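Local coordinates for probable leucine/isoleucine/valine-binding protein (Rhodopirellula baltica, PDB 4KV7) that probably binds leucine, isoleucine, valine or a related small ligand, as other members of the leucine-binding protein family do, at residues 144-149 against 157-162; 52-57 against 315-320; 251-256 against 363-368. The protein carries 1 engineered substitution. All coordinates share one frame; numbering follows the deposited sequence. Where two conformers were deposited one is given.

Contact 1 (144-149 against 157-162)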
ATOM      1  N   ALA A 144       3.413   0.030 -15.463  1.00 10.28           N
ATOM      2  CA  ALA A 144       2.180  -0.484 -16.054  1.00 10.19           C
ATOM      3  C   ALA A 144       1.326   0.650 -16.624  1.00  9.80           C
ATOM      4  O   ALA A 144       0.815   0.548 -17.738  1.00 11.00           O
ATOM      5  CB  ALA A 144       1.400  -1.288 -15.037  1.00 11.43           C
HETATM    6  N   MSE A 145       1.197   1.737 -15.865  1.00  9.14           N
HETATM    7  CA  MSE A 145       0.436   2.894 -16.311  1.00 10.17           C
HETATM    8  C   MSE A 145       1.024   3.502 -17.574  1.00 10.08           C
HETATM    9  O   MSE A 145       0.308   3.751 -18.551  1.00 10.24           O
HETATM   10  CB  MSE A 145       0.428   3.970 -15.225  1.00  8.68           C
HETATM   11  CG  MSE A 145      -0.334   3.637 -13.977  1.00  9.94           C
HETATM   12 SE   MSE A 145      -0.047   5.100 -12.781  0.62 10.87          SE
HETATM   13  CE  MSE A 145      -1.368   4.697 -11.395  1.00 10.36           C
ATOM     14  N   VAL A 146       2.325   3.782 -17.543  1.00 10.09           N
ATOM     15  CA  VAL A 146       2.963   4.470 -18.654  1.00 10.46           C
ATOM     16  C   VAL A 146       2.904   3.619 -19.915  1.00 11.09           C
ATOM     17  O   VAL A 146       2.563   4.129 -20.990  1.00 12.24           O
ATOM     18  CB  VAL A 146       4.404   4.893 -18.308  1.00  9.81           C
ATOM     19  CG1 VAL A 146       5.183   5.294 -19.568  1.00 12.17           C
ATOM     20  CG2 VAL A 146       4.391   6.013 -17.272  1.00 11.32           C
ATOM     21  N   ASP A 147       3.223   2.332 -19.805  1.00 10.40           N
ATOM     22  CA  ASP A 147       3.174   1.477 -20.984  1.00 11.93           C
ATOM     23  C   ASP A 147       1.769   1.449 -21.576  1.00 11.64           C
ATOM     24  O   ASP A 147       1.602   1.489 -22.793  1.00 12.31           O
ATOM     25  CB  ASP A 147       3.622   0.049 -20.654  1.00 12.65           C
ATOM     26  CG  ASP A 147       5.118  -0.069 -20.399  1.00 13.58           C
ATOM     27  OD1 ASP A 147       5.876   0.840 -20.786  1.00 15.67           O
ATOM     28  OD2 ASP A 147       5.532  -1.089 -19.800  1.00 15.61           O
ATOM     29  N   ALA A 148       0.759   1.391 -20.713  1.00 11.14           N
ATOM     30  CA  ALA A 148      -0.616   1.331 -21.197  1.00 11.43           C
ATOM     31  C   ALA A 148      -1.058   2.638 -21.848  1.00 12.10           C
ATOM     32  O   ALA A 148      -1.774   2.623 -22.843  1.00 13.41           O
ATOM     33  CB  ALA A 148      -1.551   0.959 -20.080  1.00 13.39           C
ATOM     34  N   LEU A 149      -0.637   3.764 -21.281  1.00 11.97           N
ATOM     35  CA  LEU A 149      -0.956   5.064 -21.857  1.00 12.46           C
ATOM     36  C   LEU A 149      -0.339   5.221 -23.240  1.00 12.39           C
ATOM     37  O   LEU A 149      -1.000   5.655 -24.183  1.00 13.05           O
ATOM     38  CB  LEU A 149      -0.481   6.185 -20.927  1.00 12.49           C
ATOM     39  CG  LEU A 149      -1.317   6.358 -19.662  1.00 11.73           C
ATOM     40  CD1 LEU A 149      -0.550   7.150 -18.622  1.00 13.07           C
ATOM     41  CD2 LEU A 149      -2.634   7.053 -20.006  1.00 14.75           C
ATOM     42  N   GLU A 157       5.519  12.818 -23.697  1.00 15.62           N
ATOM     43  CA  GLU A 157       5.548  14.203 -23.240  1.00 16.20           C
ATOM     44  C   GLU A 157       4.209  14.705 -22.702  1.00 16.22           C
ATOM     45  O   GLU A 157       4.144  15.788 -22.115  1.00 16.44           O
ATOM     46  CB  GLU A 157       5.992  15.134 -24.375  1.00 21.00           C
ATOM     47  CG  GLU A 157       4.926  15.354 -25.457  1.00 22.68           C
ATOM     48  CD  GLU A 157       5.358  16.334 -26.540  1.00 35.60           C
ATOM     49  OE1 GLU A 157       6.568  16.639 -26.616  1.00 40.57           O
ATOM     50  OE2 GLU A 157       4.489  16.796 -27.315  1.00 36.51           O
ATOM     51  N   GLU A 158       3.145  13.936 -22.926  1.00 14.45           N
ATOM     52  CA  GLU A 158       1.794  14.304 -22.500  1.00 14.01           C
ATOM     53  C   GLU A 158       1.400  13.655 -21.174  1.00 12.20           C
ATOM     54  O   GLU A 158       0.252  13.782 -20.730  1.00 13.19           O
ATOM     55  CB  GLU A 158       0.775  13.922 -23.573  1.00 14.51           C
ATOM     56  CG  GLU A 158       0.898  14.741 -24.847  1.00 17.48           C
ATOM     57  CD  GLU A 158       0.095  14.187 -26.009  1.00 18.59           C
ATOM     58  OE1 GLU A 158      -0.256  12.991 -25.999  1.00 17.53           O
ATOM     59  OE2 GLU A 158      -0.173  14.957 -26.948  1.00 21.94           O
ATOM     60  N   ILE A 159       2.346  12.972 -20.534  1.00 12.04           N
ATOM     61  CA  ILE A 159       2.099  12.329 -19.251  1.00 11.12           C
ATOM     62  C   ILE A 159       2.673  13.190 -18.136  1.00 11.82           C
ATOM     63  O   ILE A 159       3.886  13.406 -18.062  1.00 12.68           O
ATOM     64  CB  ILE A 159       2.724  10.922 -19.189  1.00 10.92           C
ATOM     65  CG1 ILE A 159       2.150  10.031 -20.291  1.00 11.44           C
ATOM     66  CG2 ILE A 159       2.486  10.290 -17.818  1.00 13.05           C
ATOM     67  CD1 ILE A 159       2.890   8.719 -20.451  1.00 13.63           C
ATOM     68  N   GLY A 160       1.790  13.681 -17.269  1.00 11.22           N
ATOM     69  CA  GLY A 160       2.185  14.528 -16.157  1.00 11.45           C
ATOM     70  C   GLY A 160       2.032  13.840 -14.816  1.00 11.08           C
ATOM     71  O   GLY A 160       1.447  12.757 -14.713  1.00 11.05           O
ATOM     72  N   PHE A 161       2.553  14.485 -13.777  1.00 10.15           N
ATOM     73  CA  PHE A 161       2.577  13.904 -12.439  1.00  9.34           C
ATOM     74  C   PHE A 161       2.114  14.920 -11.413  1.00  9.41           C
ATOM     75  O   PHE A 161       2.473  16.094 -11.488  1.00 10.27           O
ATOM     76  CB  PHE A 161       3.987  13.430 -12.100  1.00 10.29           C
ATOM     77  CG  PHE A 161       4.451  12.326 -12.992  1.00  9.63           C
ATOM     78  CD1 PHE A 161       4.982  12.588 -14.249  1.00 10.37           C
ATOM     79  CD2 PHE A 161       4.299  11.014 -12.595  1.00 10.78           C
ATOM     80  CE1 PHE A 161       5.365  11.555 -15.087  1.00 10.99           C
ATOM     81  CE2 PHE A 161       4.675   9.976 -13.433  1.00 10.85           C
ATOM     82  CZ  PHE A 161       5.207  10.251 -14.677  1.00 11.64           C
ATOM     83  N   PHE A 162       1.324  14.447 -10.451  1.00  8.95           N
ATOM     84  CA  PHE A 162       0.902  15.240  -9.298  1.00  8.98           C
ATOM     85  C   PHE A 162       1.318  14.440  -8.085  1.00  9.03           C
ATOM     86  O   PHE A 162       0.787  13.349  -7.859  1.00  9.10           O
ATOM     87  CB  PHE A 162      -0.608  15.438  -9.297  1.00  9.91           C
ATOM     88  CG  PHE A 162      -1.109  16.170  -8.088  1.00 10.33           C
ATOM     89  CD1 PHE A 162      -0.897  17.533  -7.943  1.00 12.04           C
ATOM     90  CD2 PHE A 162      -1.779  15.488  -7.077  1.00 10.94           C
ATOM     91  CE1 PHE A 162      -1.352  18.200  -6.810  1.00 13.53           C
ATOM     92  CE2 PHE A 162      -2.231  16.145  -5.952  1.00 11.70           C
ATOM     93  CZ  PHE A 162      -2.017  17.504  -5.822  1.00 13.55           C
TER
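Val-146 on helix 138-151 and Ile-159 at the start of strand 159-164 are the closest backbone neighbours, their CA atoms 7.9 Å apart, a separation bridged by side chains with no hydrogen bond across it. Helix and strand follow each other in the chain, seven residues lying between the two segments, and the pair forms part of the layered alpha/beta architecture of a periplasmic binding protein, with the helix lying against the sheet. Ile-159 does most of the touching. Its CG1 is set beside the backbone N (chi1 -59°) and the chain beyond is extended (chi2 170°), which carries CD1 out to the helix. There CD1 meets Val-146 CG1 at 4.2 Å and Leu-149 CD1 at 4.2 Å; the directions from CD1 to these two methyls open at about 93°, so the one methyl touches both residues, which lie about one helical turn apart. All three residues are buried, and each has further apolar company: Val-146 leans on Ala-179 and Ile-180 of helix 167-183, Leu-149 on Ala-219 and Leu-246, and Ile-159 on Ile-221 of the adjacent strand. On another side of the helix Asp-147 OD1 forms a salt bridge with Arg-182. Two residues along the strand, the ring of Phe-161 also leans toward the helix but stays looser, its CZ 5.0 Å from Val-146 CG2.

Contact 2 (52-57 against 315-320)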
ATOM      1  N   ASN A  52      -8.298 -22.012  14.879  1.00 20.91           N
ATOM      2  CA  ASN A  52      -7.243 -22.697  15.626  1.00 22.92           C
ATOM      3  C   ASN A  52      -5.991 -22.934  14.785  1.00 21.09           C
ATOM      4  O   ASN A  52      -5.381 -23.995  14.844  1.00 22.50           O
ATOM      5  CB  ASN A  52      -7.751 -24.020  16.217  1.00 26.31           C
ATOM      6  CG  ASN A  52      -6.885 -24.517  17.360  1.00 26.10           C
ATOM      7  OD1 ASN A  52      -6.326 -23.724  18.117  1.00 26.60           O
ATOM      8  ND2 ASN A  52      -6.766 -25.832  17.487  1.00 30.47           N
ATOM      9  N   HIS A  53      -5.613 -21.931  14.002  1.00 20.78           N
ATOM     10  CA  HIS A  53      -4.445 -22.048  13.139  1.00 22.69           C
ATOM     11  C   HIS A  53      -3.145 -22.069  13.935  1.00 21.11           C
ATOM     12  O   HIS A  53      -2.150 -22.638  13.487  1.00 22.71           O
ATOM     13  CB  HIS A  53      -4.427 -20.932  12.096  1.00 22.42           C
ATOM     14  CG  HIS A  53      -5.438 -21.112  11.005  1.00 21.43           C
ATOM     15  ND1 HIS A  53      -5.756 -20.112  10.112  1.00 24.82           N
ATOM     16  CD2 HIS A  53      -6.200 -22.178  10.667  1.00 26.40           C
ATOM     17  CE1 HIS A  53      -6.672 -20.556   9.269  1.00 25.92           C
ATOM     18  NE2 HIS A  53      -6.956 -21.807   9.583  1.00 29.80           N
ATOM     19  N   LEU A  54      -3.161 -21.443  15.111  1.00 19.67           N
ATOM     20  CA  LEU A  54      -1.996 -21.419  15.988  0.79 20.72           C
ATOM     21  C   LEU A  54      -2.391 -21.880  17.384  1.00 20.97           C
ATOM     22  O   LEU A  54      -2.579 -21.057  18.278  1.00 21.67           O
ATOM     23  CB  LEU A  54      -1.398 -20.011  16.050  0.79 20.99           C
ATOM     24  CG  LEU A  54      -0.876 -19.434  14.731  0.79 20.01           C
ATOM     25  CD1 LEU A  54      -0.533 -17.962  14.890  0.79 20.63           C
ATOM     26  CD2 LEU A  54       0.332 -20.206  14.232  0.79 25.10           C
ATOM     27  N   PRO A  55      -2.525 -23.200  17.570  1.00 23.49           N
ATOM     28  CA  PRO A  55      -2.955 -23.724  18.868  1.00 24.23           C
ATOM     29  C   PRO A  55      -2.044 -23.243  19.996  1.00 26.24           C
ATOM     30  O   PRO A  55      -0.828 -23.185  19.815  1.00 24.98           O
ATOM     31  CB  PRO A  55      -2.844 -25.246  18.686  1.00 24.03           C
ATOM     32  CG  PRO A  55      -2.940 -25.458  17.208  1.00 29.73           C
ATOM     33  CD  PRO A  55      -2.246 -24.277  16.603  1.00 27.49           C
ATOM     34  N   SER A  56      -2.645 -22.865  21.120  1.00 24.85           N
ATOM     35  CA  SER A  56      -1.913 -22.390  22.294  0.59 27.97           C
ATOM     36  C   SER A  56      -1.048 -21.156  22.040  1.00 26.54           C
ATOM     37  O   SER A  56      -0.041 -20.941  22.724  1.00 26.07           O
ATOM     38  CB  SER A  56      -1.079 -23.515  22.910  0.59 30.41           C
ATOM     39  OG  SER A  56      -1.914 -24.583  23.315  0.59 28.61           O
ATOM     40  N   LYS A  57      -1.447 -20.346  21.061  1.00 22.13           N
ATOM     41  CA  LYS A  57      -0.809 -19.056  20.804  1.00 21.28           C
ATOM     42  C   LYS A  57      -1.884 -17.990  20.832  1.00 22.93           C
ATOM     43  O   LYS A  57      -3.008 -18.220  20.381  1.00 23.43           O
ATOM     44  CB  LYS A  57      -0.118 -19.024  19.435  1.00 22.13           C
ATOM     45  CG  LYS A  57       0.958 -20.075  19.237  1.00 27.52           C
ATOM     46  CD  LYS A  57       2.064 -19.983  20.275  1.00 26.67           C
ATOM     47  CE  LYS A  57       3.117 -21.057  20.023  1.00 31.92           C
ATOM     48  NZ  LYS A  57       4.088 -21.198  21.143  1.00 33.38           N
ATOM     49  N   LYS A 315       0.905 -17.888   8.173  1.00 12.83           N
ATOM     50  CA  LYS A 315       1.490 -19.023   7.469  1.00 13.84           C
ATOM     51  C   LYS A 315       2.957 -19.224   7.863  1.00 13.63           C
ATOM     52  O   LYS A 315       3.381 -20.342   8.168  1.00 14.12           O
ATOM     53  CB  LYS A 315       1.355 -18.834   5.955  1.00 14.25           C
ATOM     54  CG  LYS A 315       1.880 -20.001   5.117  1.00 16.22           C
ATOM     55  CD  LYS A 315       1.570 -19.785   3.636  1.00 16.93           C
ATOM     56  CE  LYS A 315       2.058 -20.927   2.760  1.00 21.37           C
ATOM     57  NZ  LYS A 315       1.187 -22.132   2.905  1.00 24.97           N
ATOM     58  N   ALA A 316       3.730 -18.144   7.888  1.00 12.60           N
ATOM     59  CA  ALA A 316       5.126 -18.242   8.303  1.00 14.48           C
ATOM     60  C   ALA A 316       5.249 -18.714   9.751  1.00 13.77           C
ATOM     61  O   ALA A 316       6.044 -19.602  10.055  1.00 14.86           O
ATOM     62  CB  ALA A 316       5.845 -16.906   8.109  1.00 14.22           C
ATOM     63  N   VAL A 317       4.468 -18.127  10.649  1.00 13.26           N
ATOM     64  CA  VAL A 317       4.547 -18.511  12.057  1.00 15.19           C
ATOM     65  C   VAL A 317       4.193 -19.989  12.262  1.00 15.75           C
ATOM     66  O   VAL A 317       4.848 -20.686  13.041  1.00 16.12           O
ATOM     67  CB  VAL A 317       3.679 -17.594  12.945  1.00 14.87           C
ATOM     68  CG1 VAL A 317       3.628 -18.116  14.373  1.00 18.35           C
ATOM     69  CG2 VAL A 317       4.224 -16.170  12.915  1.00 16.73           C
ATOM     70  N   THR A 318       3.196 -20.479  11.526  1.00 15.06           N
ATOM     71  CA  THR A 318       2.763 -21.876  11.628  1.00 18.26           C
ATOM     72  C   THR A 318       3.899 -22.850  11.316  1.00 17.48           C
ATOM     73  O   THR A 318       3.960 -23.958  11.862  1.00 18.31           O
ATOM     74  CB  THR A 318       1.575 -22.162  10.670  1.00 19.50           C
ATOM     75  OG1 THR A 318       0.462 -21.336  11.028  1.00 24.68           O
ATOM     76  CG2 THR A 318       1.143 -23.618  10.736  1.00 24.82           C
ATOM     77  N   SER A 319       4.810 -22.426  10.447  1.00 16.83           N
ATOM     78  CA  SER A 319       5.898 -23.282   9.995  1.00 17.30           C
ATOM     79  C   SER A 319       7.037 -23.399  10.995  1.00 17.65           C
ATOM     80  O   SER A 319       7.894 -24.266  10.857  1.00 20.26           O
ATOM     81  CB  SER A 319       6.459 -22.772   8.667  1.00 19.46           C
ATOM     82  OG  SER A 319       7.285 -21.637   8.858  1.00 17.73           O
ATOM     83  N   ILE A 320       7.060 -22.523  11.991  1.00 16.25           N
ATOM     84  CA  ILE A 320       8.188 -22.484  12.908  1.00 16.31           C
ATOM     85  C   ILE A 320       8.177 -23.683  13.834  1.00 19.14           C
ATOM     86  O   ILE A 320       7.151 -24.010  14.428  1.00 20.04           O
ATOM     87  CB  ILE A 320       8.195 -21.187  13.749  1.00 14.98           C
ATOM     88  CG1 ILE A 320       8.421 -19.974  12.847  1.00 15.97           C
ATOM     89  CG2 ILE A 320       9.282 -21.242  14.820  1.00 19.00           C
ATOM     90  CD1 ILE A 320       8.275 -18.641  13.553  1.00 15.86           C
TER
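Leu-54, in the loop between helix 31-50 and strand 57-65, lays its two methyls against Val-317 near the end of helix 301-319. This is the buried, apolar side of the contact: CD2 lies 3.9 Å from Val-317 CG1 and CD1 4.2 Å from that same methyl, the two side chains crossing at about a right angle. Val-317 also rests on Leu-18 and Ile-324. Leu-54 was deposited in two conformers, and these distances belong to one of them.

On the solvent side a single close touch is not matched by wider packing. Exposed Thr-318 turns OG1 beside its own backbone N (chi1 -61°), and that oxygen approaches Leu-54 CD2 to 3.4 Å. His-53 O is 3.8 Å from Thr-318 OG1, too long for a bond; the hydroxyl is hydrogen-bonded to Val-314 O, one turn back along its helix. Behind Leu-54 the loop is shaped by a type II turn, closed by Lys-57 N to Leu-54 O at 3.1 Å, while Asn-52 ends the preceding helix in a Schellman motif.

With no hydrogen bond or salt bridge joining the segments, the chemistry implies that loop and helix meet through van der Waals packing, the threonine hydroxyl serving its own helix.

Contact 3 (251-256 against 363-368)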
ATOM      1  N   VAL A 251      -2.921   5.949  -2.840  1.00  8.38           N
ATOM      2  CA  VAL A 251      -3.911   7.022  -2.763  1.00  8.22           C
ATOM      3  C   VAL A 251      -5.104   6.607  -1.913  1.00  8.18           C
ATOM      4  O   VAL A 251      -5.616   7.403  -1.131  1.00  9.38           O
ATOM      5  CB  VAL A 251      -4.380   7.443  -4.175  1.00  9.12           C
ATOM      6  CG1 VAL A 251      -5.531   8.442  -4.102  1.00 10.57           C
ATOM      7  CG2 VAL A 251      -3.219   8.025  -4.961  1.00  9.66           C
ATOM      8  N   GLY A 252      -5.537   5.360  -2.069  1.00  8.91           N
ATOM      9  CA  GLY A 252      -6.727   4.859  -1.401  1.00  9.92           C
ATOM     10  C   GLY A 252      -7.941   5.062  -2.281  1.00  9.47           C
ATOM     11  O   GLY A 252      -8.667   6.051  -2.139  1.00 10.48           O
ATOM     12  N   ALA A 253      -8.139   4.145  -3.226  1.00  9.81           N
ATOM     13  CA  ALA A 253      -9.162   4.316  -4.255  1.00 10.40           C
ATOM     14  C   ALA A 253     -10.563   4.324  -3.675  1.00 10.35           C
ATOM     15  O   ALA A 253     -11.443   4.998  -4.195  1.00 11.97           O
ATOM     16  CB  ALA A 253      -9.030   3.234  -5.320  1.00 10.58           C
ATOM     17  N   ASP A 254     -10.778   3.570  -2.606  1.00 10.67           N
ATOM     18  CA  ASP A 254     -12.098   3.549  -1.992  1.00 12.04           C
ATOM     19  C   ASP A 254     -12.408   4.876  -1.307  1.00 11.76           C
ATOM     20  O   ASP A 254     -13.493   5.428  -1.471  1.00 13.51           O
ATOM     21  CB  ASP A 254     -12.213   2.361  -1.046  1.00 12.53           C
ATOM     22  CG  ASP A 254     -12.060   1.045  -1.778  1.00 12.24           C
ATOM     23  OD1 ASP A 254     -12.959   0.725  -2.579  1.00 14.36           O
ATOM     24  OD2 ASP A 254     -11.042   0.343  -1.563  1.00 12.90           O
ATOM     25  N   ALA A 255     -11.432   5.409  -0.586  1.00 11.61           N
ATOM     26  CA  ALA A 255     -11.603   6.718   0.038  1.00 11.53           C
ATOM     27  C   ALA A 255     -11.731   7.827  -1.007  1.00 12.77           C
ATOM     28  O   ALA A 255     -12.493   8.784  -0.831  1.00 13.86           O
ATOM     29  CB  ALA A 255     -10.462   7.012   0.977  1.00 14.34           C
ATOM     30  N   LEU A 256     -10.984   7.701  -2.094  1.00 12.05           N
ATOM     31  CA  LEU A 256     -11.041   8.676  -3.168  1.00 12.05           C
ATOM     32  C   LEU A 256     -12.429   8.717  -3.792  1.00 13.96           C
ATOM     33  O   LEU A 256     -13.001   9.794  -4.006  1.00 14.16           O
ATOM     34  CB  LEU A 256     -10.003   8.311  -4.225  1.00 12.73           C
ATOM     35  CG  LEU A 256      -9.896   9.247  -5.428  1.00 12.86           C
ATOM     36  CD1 LEU A 256      -9.256  10.576  -5.050  1.00 15.52           C
ATOM     37  CD2 LEU A 256      -9.106   8.580  -6.534  1.00 15.75           C
ATOM     38  N   VAL A 363      -7.814  -0.921 -11.755  1.00 10.76           N
ATOM     39  CA  VAL A 363      -9.262  -0.858 -11.669  1.00 11.22           C
ATOM     40  C   VAL A 363      -9.752   0.449 -12.263  1.00 10.93           C
ATOM     41  O   VAL A 363      -9.037   1.454 -12.262  1.00 12.16           O
ATOM     42  CB  VAL A 363      -9.799  -1.031 -10.219  1.00 12.17           C
ATOM     43  CG1 VAL A 363      -9.282  -2.331  -9.599  1.00 13.72           C
ATOM     44  CG2 VAL A 363      -9.467   0.174  -9.341  1.00 14.96           C
ATOM     45  N   LEU A 364     -10.970   0.401 -12.788  1.00 11.70           N
ATOM     46  CA  LEU A 364     -11.646   1.572 -13.306  1.00 12.49           C
ATOM     47  C   LEU A 364     -12.759   1.944 -12.340  1.00 13.61           C
ATOM     48  O   LEU A 364     -13.636   1.127 -12.035  1.00 14.29           O
ATOM     49  CB  LEU A 364     -12.233   1.265 -14.683  1.00 14.73           C
ATOM     50  CG  LEU A 364     -13.049   2.389 -15.327  1.00 15.56           C
ATOM     51  CD1 LEU A 364     -12.179   3.618 -15.595  1.00 17.68           C
ATOM     52  CD2 LEU A 364     -13.738   1.918 -16.605  1.00 18.87           C
ATOM     53  N   ILE A 365     -12.719   3.171 -11.838  1.00 13.46           N
ATOM     54  CA  ILE A 365     -13.751   3.639 -10.932  1.00 14.42           C
ATOM     55  C   ILE A 365     -14.941   4.114 -11.751  1.00 18.22           C
ATOM     56  O   ILE A 365     -14.787   4.904 -12.683  1.00 19.30           O
ATOM     57  CB  ILE A 365     -13.233   4.773 -10.032  1.00 16.34           C
ATOM     58  CG1 ILE A 365     -12.019   4.296  -9.231  1.00 15.40           C
ATOM     59  CG2 ILE A 365     -14.342   5.266  -9.109  1.00 19.65           C
ATOM     60  CD1 ILE A 365     -11.383   5.376  -8.366  1.00 18.29           C
ATOM     61  N   GLY A 366     -16.128   3.623 -11.408  1.00 17.84           N
ATOM     62  CA  GLY A 366     -17.339   3.974 -12.122  1.00 20.61           C
ATOM     63  C   GLY A 366     -18.223   4.870 -11.283  1.00 24.70           C
ATOM     64  O   GLY A 366     -17.739   5.581 -10.403  1.00 26.25           O
ATOM     65  N   ALA A 367     -19.523   4.839 -11.560  1.00 25.86           N
ATOM     66  CA  ALA A 367     -20.496   5.656 -10.842  1.00 27.66           C
ATOM     67  C   ALA A 367     -20.623   5.278  -9.365  1.00 35.06           C
ATOM     68  O   ALA A 367     -20.638   6.150  -8.494  1.00 37.18           O
ATOM     69  CB  ALA A 367     -21.865   5.578 -11.530  1.00 33.07           C
ATOM     70  N   ASP A 368     -20.706   3.979  -9.092  1.00 31.42           N
ATOM     71  CA  ASP A 368     -21.061   3.501  -7.762  1.00 35.40           C
ATOM     72  C   ASP A 368     -20.040   2.528  -7.178  1.00 32.53           C
ATOM     73  O   ASP A 368     -20.090   2.210  -5.988  1.00 37.85           O
ATOM     74  CB  ASP A 368     -22.423   2.808  -7.810  1.00 35.20           C
ATOM     75  CG  ASP A 368     -23.523   3.715  -8.325  1.00 40.78           C
ATOM     76  OD1 ASP A 368     -23.748   4.782  -7.718  1.00 44.28           O
ATOM     77  OD2 ASP A 368     -24.160   3.362  -9.342  1.00 48.29           O
TER
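Ile-365 reaches from the end of strand 361-365 to the first turn of helix 253-260, where its CD1 meets Ala-253 and Leu-256; the helix packs here on a face of the mixed sheet of an alpha/beta periplasmic-binding-protein fold. The distances define a largely apolar fit: Ile-365 CD1 lies 4.4 Å from Ala-253 CB and 4.3 Å from Leu-256 CD2. Ile-365 CD1 also lies 4.2 Å from Ala-253 O, an approach of van der Waals kind. The isoleucine gets there as an extended arm, CG1 opposite the carbonyl carbon (chi1 -58°) and CD1 continuing straight outward (chi2 177°). From the same strand Val-363 comes less near, its CG2 5.1 Å from Ala-253 CB.

Outward from this shell, the helix start is set by Gly-252 at the N-cap position, whose positive phi of 91° suits glycine and whose O receives Leu-256 N at 2.8 Å; this bond closes the turn that brings Ala-253 and Leu-256 to the same side. Ala-253 also packs on Ala-269, Gln-271 and Phe-301, and Leu-256 on Cys-229 and Ser-230 of helix 226-238. Ile-365 is fixed from its backbone, which hydrogen-bonds to Gly-266 and Ile-267, just ahead of strand 268-271. Asp-254 sends OD2 to the backbone N of Phe-301, the first residue of helix 301-319.

All three touching residues are buried and no polar bond crosses the contact. The chemistry therefore implies that helix and sheet are joined by hydrophobic burial, with backbone bonds in the helix turn and to the neighbouring strand region probably setting how the two meet.

How the contacts relate
Contacts 1 and 3 belong to one mixed sheet, which contact 1 meets at strand 159-164 and contact 3 at strand 361-365; their centres are 19 Å apart and their nearest atoms about 7 Å, without touching. Contact 2 lies beside the sheet of 16-24 and 57-65: its centre is 44 Å from that of contact 1, on the opposite side of the chain's centre, and 35 Å from that of contact 3. Helix 301-319 nevertheless connects the latter two, beginning at Phe-301 near contact 3 and ending in contact 2. In this family the ligand is usually held in the cleft between two lobes; the separate sheets are consistent with contacts 1 and 3 packing inside one lobe and contact 2 inside the other.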